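Local coordinates for hypothetical 33.3 KDA protein IN ade3-ser2 intergenic region (Saccharomyces cerevisiae, PDB 1ODF) that probably acts as an ATP-dependent kinase whose substrate is not yet known, with a fold closely resembling that of bacterial pantothenate kinase, at residues 208-213 with 280-285; 261-266 with 270-275; 7-12 with 49-54. All blocks are in the same frame, centred on the assembly; numbering follows the deposited sequence. Where two conformers were deposited one is given.

From the N terminus, interaction 3 comes first. It brings helix 8-24 against helix 44-59 and closes a loop that holds strand 32-37 and the predicted ATP-binding loop. It is complete long before the other two begin. Interaction 1 opens at the end of strand 204-211 and closes at strand 281-287. Interaction 2, a short turn from helix 249-262 into strand 269-275, is nested inside that loop. Strand 269-275 lies between the two strands of interaction 1 in the mixed sheet. Val8 and Tyr11 of helix 8-24 pack on residues of both 270-275 and 280-285, so the N-terminal helix joins interaction 3 to the sheet edge.

Interaction 1 of 3, residues 208-213 with 280-285; sequences VFTTDN and NVYSTK
Tyr282 reaches from edge strand 281-287 to the backbone at Thr211 and Asp212, on strand 204-211 and the loop after it. The two strands are not neighbours. Strand 269-275 lies between them, and the Tyr282 ring crosses it close to Gly274. The first torsion directs the ring there: CG sits between the backbone N and the carbonyl carbon (chi1 55°).

The closest approaches centre on Tyr282 OH, and none is a hydrogen bond. Tyr282 OH is 3.1 Å from Thr211 C, which lies at the ring edge, near its plane. The same OH is 3.2 Å from Asp212 N and 3.4 Å from Thr211 O. Both pairs have poor angles for one.

The rest is van der Waals contact. The Asp212 side chain crosses the ring at a slant, with its carboxylate plane 20° from the ring plane. Its OD2 is 4.0 Å from Tyr282 CE2, and its CB is 4.1 Å from the same carbon. Thr210 CG2, on strand 204-211, is 4.2 Å from Tyr282 OH, and the two side chains meet nearly at right angles.

Strand 204-211 pairs directly with the middle strand through backbone bonds of Val208 and Thr210, and Thr211 OG1 adds a side-chain hydrogen bond to Ile275 O. The Thr211 side chain is about 5 Å from that of Pro39, in the predicted ATP-binding loop.

Asp212 and Tyr282 are exposed, so this is a surface contact. No directional bond between the segments holds the ring, which rests by van der Waals contact on the backbone between Thr211 and Asp212 and on strand 269-275.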
loop_
_atom_site.group_PDB
_atom_site.type_symbol
_atom_site.label_atom_id
_atom_site.label_comp_id
_atom_site.label_asym_id
_atom_site.label_seq_id
_atom_site.Cartn_x
_atom_site.Cartn_y
_atom_site.Cartn_z
ATOM N N VAL A 208 -1.446 6.488 8.323
ATOM C CA VAL A 208 -0.191 5.793 8.523
ATOM C C VAL A 208 -0.161 4.988 9.805
ATOM O O VAL A 208 -0.477 5.495 10.887
ATOM C CB VAL A 208 0.999 6.790 8.529
ATOM C CG1 VAL A 208 2.308 6.051 8.865
ATOM C CG2 VAL A 208 1.108 7.471 7.167
ATOM N N PHE A 209 0.217 3.723 9.657
ATOM C CA PHE A 209 0.332 2.791 10.771
ATOM C C PHE A 209 1.811 2.516 10.994
ATOM O O PHE A 209 2.518 2.107 10.062
ATOM C CB PHE A 209 -0.326 1.439 10.435
ATOM C CG PHE A 209 -1.829 1.402 10.590
ATOM C CD1 PHE A 209 -2.617 2.515 10.318
ATOM C CD2 PHE A 209 -2.459 0.220 10.972
ATOM C CE1 PHE A 209 -4.010 2.447 10.424
ATOM C CE2 PHE A 209 -3.845 0.142 11.080
ATOM C CZ PHE A 209 -4.622 1.259 10.804
ATOM N N THR A 210 2.291 2.760 12.208
ATOM C CA THR A 210 3.667 2.426 12.524
ATOM C C THR A 210 3.619 1.626 13.836
ATOM O O THR A 210 2.568 1.542 14.477
ATOM C CB THR A 210 4.569 3.675 12.666
ATOM O OG1 THR A 210 5.939 3.262 12.587
ATOM C CG2 THR A 210 4.335 4.379 13.997
ATOM N N THR A 211 4.734 1.023 14.230
ATOM C CA THR A 211 4.748 0.229 15.452
ATOM C C THR A 211 5.981 0.539 16.298
ATOM O O THR A 211 6.895 1.215 15.827
ATOM C CB THR A 211 4.689 -1.285 15.104
ATOM O OG1 THR A 211 4.595 -2.056 16.306
ATOM C CG2 THR A 211 5.915 -1.704 14.310
ATOM N N ASP A 212 5.997 0.067 17.543
ATOM C CA ASP A 212 7.124 0.308 18.453
ATOM C C ASP A 212 8.360 -0.509 18.090
ATOM O O ASP A 212 9.487 -0.125 18.402
ATOM C CB ASP A 212 6.716 -0.002 19.896
ATOM C CG ASP A 212 6.052 -1.358 20.035
ATOM O OD1 ASP A 212 6.595 -2.342 19.494
ATOM O OD2 ASP A 212 4.989 -1.442 20.687
ATOM N N ASN A 213 8.153 -1.648 17.442
ATOM C CA ASN A 213 9.277 -2.482 17.029
ATOM C C ASN A 213 8.971 -3.109 15.681
ATOM O O ASN A 213 7.978 -3.822 15.528
ATOM C CB ASN A 213 9.560 -3.570 18.068
ATOM C CG ASN A 213 10.730 -4.451 17.678
ATOM O OD1 ASN A 213 11.804 -3.960 17.314
ATOM N ND2 ASN A 213 10.532 -5.763 17.755
ATOM N N ASN A 280 -2.434 -2.663 19.432
ATOM C CA ASN A 280 -3.000 -1.661 20.333
ATOM C C ASN A 280 -2.342 -0.301 20.098
ATOM O O ASN A 280 -1.119 -0.206 19.973
ATOM C CB ASN A 280 -2.795 -2.063 21.800
ATOM C CG ASN A 280 -3.728 -3.178 22.246
ATOM O OD1 ASN A 280 -4.955 -3.057 22.156
ATOM N ND2 ASN A 280 -3.148 -4.268 22.744
ATOM N N VAL A 281 -3.161 0.747 20.056
ATOM C CA VAL A 281 -2.679 2.107 19.834
ATOM C C VAL A 281 -2.064 2.733 21.086
ATOM O O VAL A 281 -2.721 2.844 22.120
ATOM C CB VAL A 281 -3.824 3.026 19.371
ATOM C CG1 VAL A 281 -3.306 4.443 19.167
ATOM C CG2 VAL A 281 -4.443 2.485 18.095
ATOM N N TYR A 282 -0.804 3.149 20.989
ATOM C CA TYR A 282 -0.136 3.785 22.115
ATOM C C TYR A 282 0.014 5.293 21.880
ATOM O O TYR A 282 0.216 6.060 22.828
ATOM C CB TYR A 282 1.228 3.130 22.372
ATOM C CG TYR A 282 2.160 3.097 21.179
ATOM C CD1 TYR A 282 2.894 4.227 20.804
ATOM C CD2 TYR A 282 2.314 1.927 20.425
ATOM C CE1 TYR A 282 3.766 4.190 19.705
ATOM C CE2 TYR A 282 3.173 1.878 19.334
ATOM C CZ TYR A 282 3.899 3.009 18.975
ATOM O OH TYR A 282 4.753 2.951 17.893
ATOM N N SER A 283 -0.091 5.718 20.620
ATOM C CA SER A 283 0.010 7.140 20.293
ATOM C C SER A 283 -0.640 7.490 18.957
ATOM O O SER A 283 -0.708 6.669 18.034
ATOM C CB SER A 283 1.473 7.612 20.278
ATOM O OG SER A 283 2.043 7.516 18.982
ATOM N N THR A 284 -1.103 8.731 18.870
ATOM C CA THR A 284 -1.756 9.236 17.680
ATOM C C THR A 284 -1.302 10.655 17.376
ATOM O O THR A 284 -0.954 11.412 18.282
ATOM C CB THR A 284 -3.284 9.211 17.864
ATOM O OG1 THR A 284 -3.752 7.866 17.697
ATOM C CG2 THR A 284 -3.970 10.104 16.863
ATOM N N LYS A 285 -1.293 11.005 16.092
ATOM C CA LYS A 285 -0.908 12.342 15.668
ATOM C C LYS A 285 -1.522 12.693 14.307
ATOM O O LYS A 285 -1.492 11.899 13.357
ATOM C CB LYS A 285 0.618 12.457 15.608
ATOM C CG LYS A 285 1.138 13.885 15.528
ATOM C CD LYS A 285 2.656 13.924 15.678
ATOM C CE LYS A 285 3.189 15.364 15.737
ATOM N NZ LYS A 285 2.931 16.137 14.480
#

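Interaction 2 of 3, residues 261-266 with 270-275; sequences RSESLG and TLTLGI
The turn that leads from helix 249-262 into strand 269-275 is closed by Gly266 and Thr270. It is the return half of a beta-alpha-beta connection from strand 204-211. Glu263 is the first residue past the helix and has positive phi, which turns the chain toward the strand.

Thr270 OG1 is the centre of the direct contact. It lies anti to its own carbonyl carbon (chi1 -62°), facing the turn. It accepts from Gly266 N at 2.9 Å, with an N-H...O angle of 149°. It also donates to water 1, with OG1 and the water oxygen 2.7 Å apart. Water 1 in turn donates to Gly266 O at 2.7 Å and, over a longer 3.3 Å, to Glu263 O. One buried hydroxyl and one water thus tie three points of the turn together. Glu263 O is also held by Arg287.

A second water bridges the Glu263 side chain to the strand. Water 2 is 2.8 Å from Glu263 OE2, 2.6 Å from Thr272 OG1 and 3.1 Å from Thr270 O. Which partners it donates to at any moment is not settled. The other carboxylate oxygen, Glu263 OE1, forms a salt bridge to Lys285 on the edge strand.

Leu265 packs on Val208 of strand 204-211 and Phe259 of helix 249-262. Strand 269-275 then runs parallel to strand 204-211, next to it in the sheet. Such helical crossovers between adjacent parallel strands are typical of the alpha/beta fold of P-loop kinases.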
loop_
_atom_site.group_PDB
_atom_site.type_symbol
_atom_site.label_atom_id
_atom_site.label_comp_id
_atom_site.label_asym_id
_atom_site.label_seq_id
_atom_site.Cartn_x
_atom_site.Cartn_y
_atom_site.Cartn_z
ATOM N N ARG A 261 8.059 9.768 9.915
ATOM C CA ARG A 261 8.399 11.013 10.604
ATOM C C ARG A 261 7.969 12.250 9.821
ATOM O O ARG A 261 7.569 13.250 10.408
ATOM C CB ARG A 261 9.913 11.056 10.878
ATOM C CG ARG A 261 10.333 11.968 12.040
ATOM C CD ARG A 261 11.834 11.851 12.331
ATOM N NE ARG A 261 12.221 10.504 12.775
ATOM C CZ ARG A 261 12.003 10.019 13.998
ATOM N NH1 ARG A 261 11.403 10.768 14.919
ATOM N NH2 ARG A 261 12.372 8.781 14.298
ATOM N N SER A 262 8.042 12.167 8.497
ATOM C CA SER A 262 7.672 13.271 7.618
ATOM C C SER A 262 6.189 13.631 7.694
ATOM O O SER A 262 5.812 14.771 7.424
ATOM C CB SER A 262 8.017 12.928 6.172
ATOM O OG SER A 262 7.003 12.116 5.594
ATOM N N GLU A 263 5.346 12.660 8.040
ATOM C CA GLU A 263 3.910 12.898 8.149
ATOM C C GLU A 263 3.353 13.575 6.893
ATOM O O GLU A 263 2.662 14.599 6.973
ATOM C CB GLU A 263 3.616 13.783 9.357
ATOM C CG GLU A 263 3.878 13.139 10.699
ATOM C CD GLU A 263 3.524 14.071 11.841
ATOM O OE1 GLU A 263 4.326 14.976 12.153
ATOM O OE2 GLU A 263 2.429 13.915 12.418
ATOM N N SER A 264 3.644 13.012 5.732
ATOM C CA SER A 264 3.152 13.634 4.523
ATOM C C SER A 264 2.662 12.673 3.452
ATOM O O SER A 264 2.712 12.995 2.268
ATOM C CB SER A 264 4.221 14.562 3.940
ATOM O OG SER A 264 5.344 13.828 3.504
ATOM N N LEU A 265 2.209 11.492 3.862
ATOM C CA LEU A 265 1.668 10.539 2.902
ATOM C C LEU A 265 0.489 11.261 2.239
ATOM O O LEU A 265 0.268 11.150 1.037
ATOM C CB LEU A 265 1.182 9.268 3.609
ATOM C CG LEU A 265 0.370 8.295 2.744
ATOM C CD1 LEU A 265 1.208 7.820 1.561
ATOM C CD2 LEU A 265 -0.097 7.119 3.589
ATOM N N GLY A 266 -0.257 12.012 3.048
ATOM C CA GLY A 266 -1.388 12.764 2.537
ATOM C C GLY A 266 -0.975 14.193 2.223
ATOM O O GLY A 266 -0.258 14.825 3.010
ATOM N N THR A 270 -2.599 14.127 7.323
ATOM C CA THR A 270 -2.182 12.759 7.578
ATOM C C THR A 270 -2.401 12.370 9.031
ATOM O O THR A 270 -2.104 13.137 9.955
ATOM C CB THR A 270 -0.685 12.535 7.246
ATOM O OG1 THR A 270 -0.453 12.769 5.849
ATOM C CG2 THR A 270 -0.279 11.096 7.569
ATOM N N LEU A 271 -2.945 11.174 9.219
ATOM C CA LEU A 271 -3.175 10.628 10.544
ATOM C C LEU A 271 -2.150 9.517 10.747
ATOM O O LEU A 271 -2.085 8.582 9.949
ATOM C CB LEU A 271 -4.588 10.046 10.659
ATOM C CG LEU A 271 -4.857 9.140 11.876
ATOM C CD1 LEU A 271 -4.812 9.957 13.148
ATOM C CD2 LEU A 271 -6.224 8.464 11.734
ATOM N N THR A 272 -1.339 9.628 11.796
ATOM C CA THR A 272 -0.347 8.596 12.082
ATOM C C THR A 272 -0.740 7.875 13.372
ATOM O O THR A 272 -1.028 8.503 14.396
ATOM C CB THR A 272 1.093 9.174 12.235
ATOM O OG1 THR A 272 1.506 9.800 11.010
ATOM C CG2 THR A 272 2.076 8.057 12.569
ATOM N N LEU A 273 -0.764 6.549 13.304
ATOM C CA LEU A 273 -1.130 5.722 14.443
ATOM C C LEU A 273 0.002 4.779 14.812
ATOM O O LEU A 273 0.512 4.039 13.961
ATOM C CB LEU A 273 -2.370 4.885 14.125
ATOM C CG LEU A 273 -3.679 5.548 13.696
ATOM C CD1 LEU A 273 -4.719 4.467 13.477
ATOM C CD2 LEU A 273 -4.152 6.521 14.755
ATOM N N GLY A 274 0.394 4.815 16.081
ATOM C CA GLY A 274 1.445 3.936 16.551
ATOM C C GLY A 274 0.788 2.768 17.256
ATOM O O GLY A 274 0.016 2.974 18.188
ATOM N N ILE A 275 1.074 1.545 16.816
ATOM C CA ILE A 275 0.465 0.373 17.443
ATOM C C ILE A 275 1.503 -0.632 17.912
ATOM O O ILE A 275 2.602 -0.705 17.364
ATOM C CB ILE A 275 -0.508 -0.348 16.488
ATOM C CG1 ILE A 275 0.272 -1.076 15.388
ATOM C CG2 ILE A 275 -1.468 0.657 15.884
ATOM C CD1 ILE A 275 -0.602 -1.913 14.468
HETATM O O HOH W 1 -0.200 15.453 5.601
HETATM O O HOH W 2 0.637 12.267 11.014
#

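Interaction 3 of 3, residues 7-12 with 49-54; sequences TVLDYT and IQIYNH
Leu9 and Thr12 of the N-terminal helix pack on Gln50 and Ile51 of helix 44-59, the helix that follows the predicted P-loop (Walker A). This is helix-helix packing beside the central sheet of a P-loop kinase fold. The two short helical segments cross at -45°, and their axes come no closer than 11.0 Å.

The inner part of the contact is apolar. Ile51 CD1 is 3.7 Å from Thr12 CG2 and 4.1 Å from Leu9 CD2. The Leu9 and Ile51 side chains run antiparallel past one another. With OG1 beside the backbone N (chi1 -59°), the Thr12 hydroxyl bonds back to Val8 O and leaves CG2 to meet Ile51. Ile13 and Leu16, one and two turns beyond Leu9, also touch Ile51.

The outer part is mixed. In the conformer given, Leu9 CG and CD1 lie against the Gln50 amide. Gln50 was deposited in two conformers, so this detail, including the short approach of Leu9 CD1 to Gln50 NE2, is uncertain. No hydrogen bond crosses between the segments. A little farther on, His54 NE2 bonds to Asp17 and links the same two helices.

Val8 and Tyr11 pack on Leu273 of the sheet. The start of helix 8-24 is a capping box. Thr7 is the N-cap: Thr7 N donates to Asp10 OD1 at 2.9 Å, from above the carboxylate plane. Asp10 N donates back to Thr7 OG1 at 3.3 Å. Val8 O, in the first residue of the helix, takes two bonds from Thr12, one turn on: the backbone N at 2.8 Å, and OG1 at 2.7 Å, 43° out of the carbonyl plane.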
loop_
_atom_site.group_PDB
_atom_site.type_symbol
_atom_site.label_atom_id
_atom_site.label_comp_id
_atom_site.label_asym_id
_atom_site.label_seq_id
_atom_site.Cartn_x
_atom_site.Cartn_y
_atom_site.Cartn_z
ATOM N N THR A 7 -10.109 2.074 18.992
ATOM C CA THR A 7 -9.312 1.253 18.085
ATOM C C THR A 7 -8.795 2.101 16.926
ATOM O O THR A 7 -9.152 3.271 16.794
ATOM C CB THR A 7 -10.161 0.123 17.484
ATOM O OG1 THR A 7 -11.250 0.703 16.752
ATOM C CG2 THR A 7 -10.720 -0.778 18.580
ATOM N N VAL A 8 -7.963 1.501 16.085
ATOM C CA VAL A 8 -7.427 2.210 14.932
ATOM C C VAL A 8 -8.596 2.709 14.092
ATOM O O VAL A 8 -8.554 3.807 13.545
ATOM C CB VAL A 8 -6.540 1.291 14.069
ATOM C CG1 VAL A 8 -5.345 0.818 14.866
ATOM C CG2 VAL A 8 -7.338 0.108 13.587
ATOM N N LEU A 9 -9.646 1.895 14.017
ATOM C CA LEU A 9 -10.847 2.227 13.258
ATOM C C LEU A 9 -11.499 3.497 13.814
ATOM O O LEU A 9 -11.889 4.394 13.064
ATOM C CB LEU A 9 -11.851 1.081 13.351
ATOM C CG LEU A 9 -12.658 0.670 12.113
ATOM C CD1 LEU A 9 -13.961 0.037 12.602
ATOM C CD2 LEU A 9 -12.967 1.847 11.207
ATOM N N ASP A 10 -11.628 3.547 15.137
ATOM C CA ASP A 10 -12.224 4.685 15.816
ATOM C C ASP A 10 -11.498 5.974 15.441
ATOM O O ASP A 10 -12.125 6.976 15.093
ATOM C CB ASP A 10 -12.149 4.477 17.329
ATOM C CG ASP A 10 -13.069 3.367 17.817
ATOM O OD1 ASP A 10 -12.883 2.920 18.968
ATOM O OD2 ASP A 10 -13.981 2.949 17.064
ATOM N N TYR A 11 -10.172 5.939 15.510
ATOM C CA TYR A 11 -9.382 7.107 15.179
ATOM C C TYR A 11 -9.480 7.447 13.701
ATOM O O TYR A 11 -9.602 8.614 13.329
ATOM C CB TYR A 11 -7.920 6.884 15.554
ATOM C CG TYR A 11 -7.665 6.954 17.038
ATOM C CD1 TYR A 11 -7.351 5.808 17.769
ATOM C CD2 TYR A 11 -7.744 8.170 17.717
ATOM C CE1 TYR A 11 -7.118 5.871 19.136
ATOM C CE2 TYR A 11 -7.514 8.246 19.082
ATOM C CZ TYR A 11 -7.202 7.093 19.787
ATOM O OH TYR A 11 -6.971 7.170 21.143
ATOM N N THR A 12 -9.431 6.421 12.862
ATOM C CA THR A 12 -9.496 6.629 11.426
ATOM C C THR A 12 -10.816 7.271 10.975
ATOM O O THR A 12 -10.804 8.212 10.182
ATOM C CB THR A 12 -9.266 5.306 10.678
ATOM O OG1 THR A 12 -7.980 4.774 11.039
ATOM C CG2 THR A 12 -9.306 5.534 9.176
ATOM N N ILE A 49 -10.533 -1.517 4.155
ATOM C CA ILE A 49 -11.766 -2.132 3.677
ATOM C C ILE A 49 -12.963 -1.625 4.491
ATOM O O ILE A 49 -14.032 -1.344 3.930
ATOM C CB ILE A 49 -11.688 -3.687 3.764
ATOM C CG1 ILE A 49 -10.730 -4.223 2.699
ATOM C CG2 ILE A 49 -13.057 -4.304 3.552
ATOM C CD1 ILE A 49 -11.205 -3.993 1.266
ATOM N N GLN A 50 -12.778 -1.507 5.804
ATOM C CA GLN A 50 -13.839 -1.013 6.671
ATOM C C GLN A 50 -14.214 0.419 6.293
ATOM O O GLN A 50 -15.387 0.788 6.289
ATOM C CB GLN A 50 -13.396 -1.038 8.134
ATOM C CG GLN A 50 -13.338 -2.417 8.760
ATOM C CD GLN A 50 -12.902 -2.359 10.212
ATOM O OE1 GLN A 50 -11.750 -2.045 10.511
ATOM N NE2 GLN A 50 -13.822 -2.653 11.121
ATOM N N ILE A 51 -13.210 1.223 5.975
ATOM C CA ILE A 51 -13.444 2.611 5.611
ATOM C C ILE A 51 -14.208 2.653 4.281
ATOM O O ILE A 51 -15.139 3.450 4.113
ATOM C CB ILE A 51 -12.111 3.390 5.507
ATOM C CG1 ILE A 51 -11.516 3.561 6.909
ATOM C CG2 ILE A 51 -12.332 4.743 4.877
ATOM C CD1 ILE A 51 -12.480 4.183 7.908
ATOM N N TYR A 52 -13.818 1.784 3.346
ATOM C CA TYR A 52 -14.485 1.704 2.054
ATOM C C TYR A 52 -15.974 1.534 2.317
ATOM O O TYR A 52 -16.791 2.319 1.844
ATOM C CB TYR A 52 -13.979 0.496 1.264
ATOM C CG TYR A 52 -14.627 0.309 -0.101
ATOM C CD1 TYR A 52 -15.067 -0.947 -0.513
ATOM C CD2 TYR A 52 -14.755 1.374 -0.995
ATOM C CE1 TYR A 52 -15.618 -1.145 -1.781
ATOM C CE2 TYR A 52 -15.303 1.189 -2.269
ATOM C CZ TYR A 52 -15.732 -0.078 -2.654
ATOM O OH TYR A 52 -16.263 -0.285 -3.907
ATOM N N ASN A 53 -16.322 0.512 3.092
ATOM C CA ASN A 53 -17.720 0.255 3.407
ATOM C C ASN A 53 -18.371 1.429 4.115
ATOM O O ASN A 53 -19.508 1.792 3.813
ATOM C CB ASN A 53 -17.858 -1.010 4.258
ATOM C CG ASN A 53 -17.515 -2.271 3.483
ATOM O OD1 ASN A 53 -17.900 -2.424 2.323
ATOM N ND2 ASN A 53 -16.794 -3.186 4.122
ATOM N N HIS A 54 -17.643 2.017 5.057
ATOM C CA HIS A 54 -18.128 3.166 5.816
ATOM C C HIS A 54 -18.577 4.279 4.859
ATOM O O HIS A 54 -19.672 4.821 4.992
ATOM C CB HIS A 54 -17.006 3.671 6.731
ATOM C CG HIS A 54 -17.365 4.872 7.555
ATOM N ND1 HIS A 54 -18.246 4.818 8.616
ATOM C CD2 HIS A 54 -16.913 6.149 7.510
ATOM C CE1 HIS A 54 -18.315 6.006 9.190
ATOM N NE2 HIS A 54 -17.515 6.832 8.539
#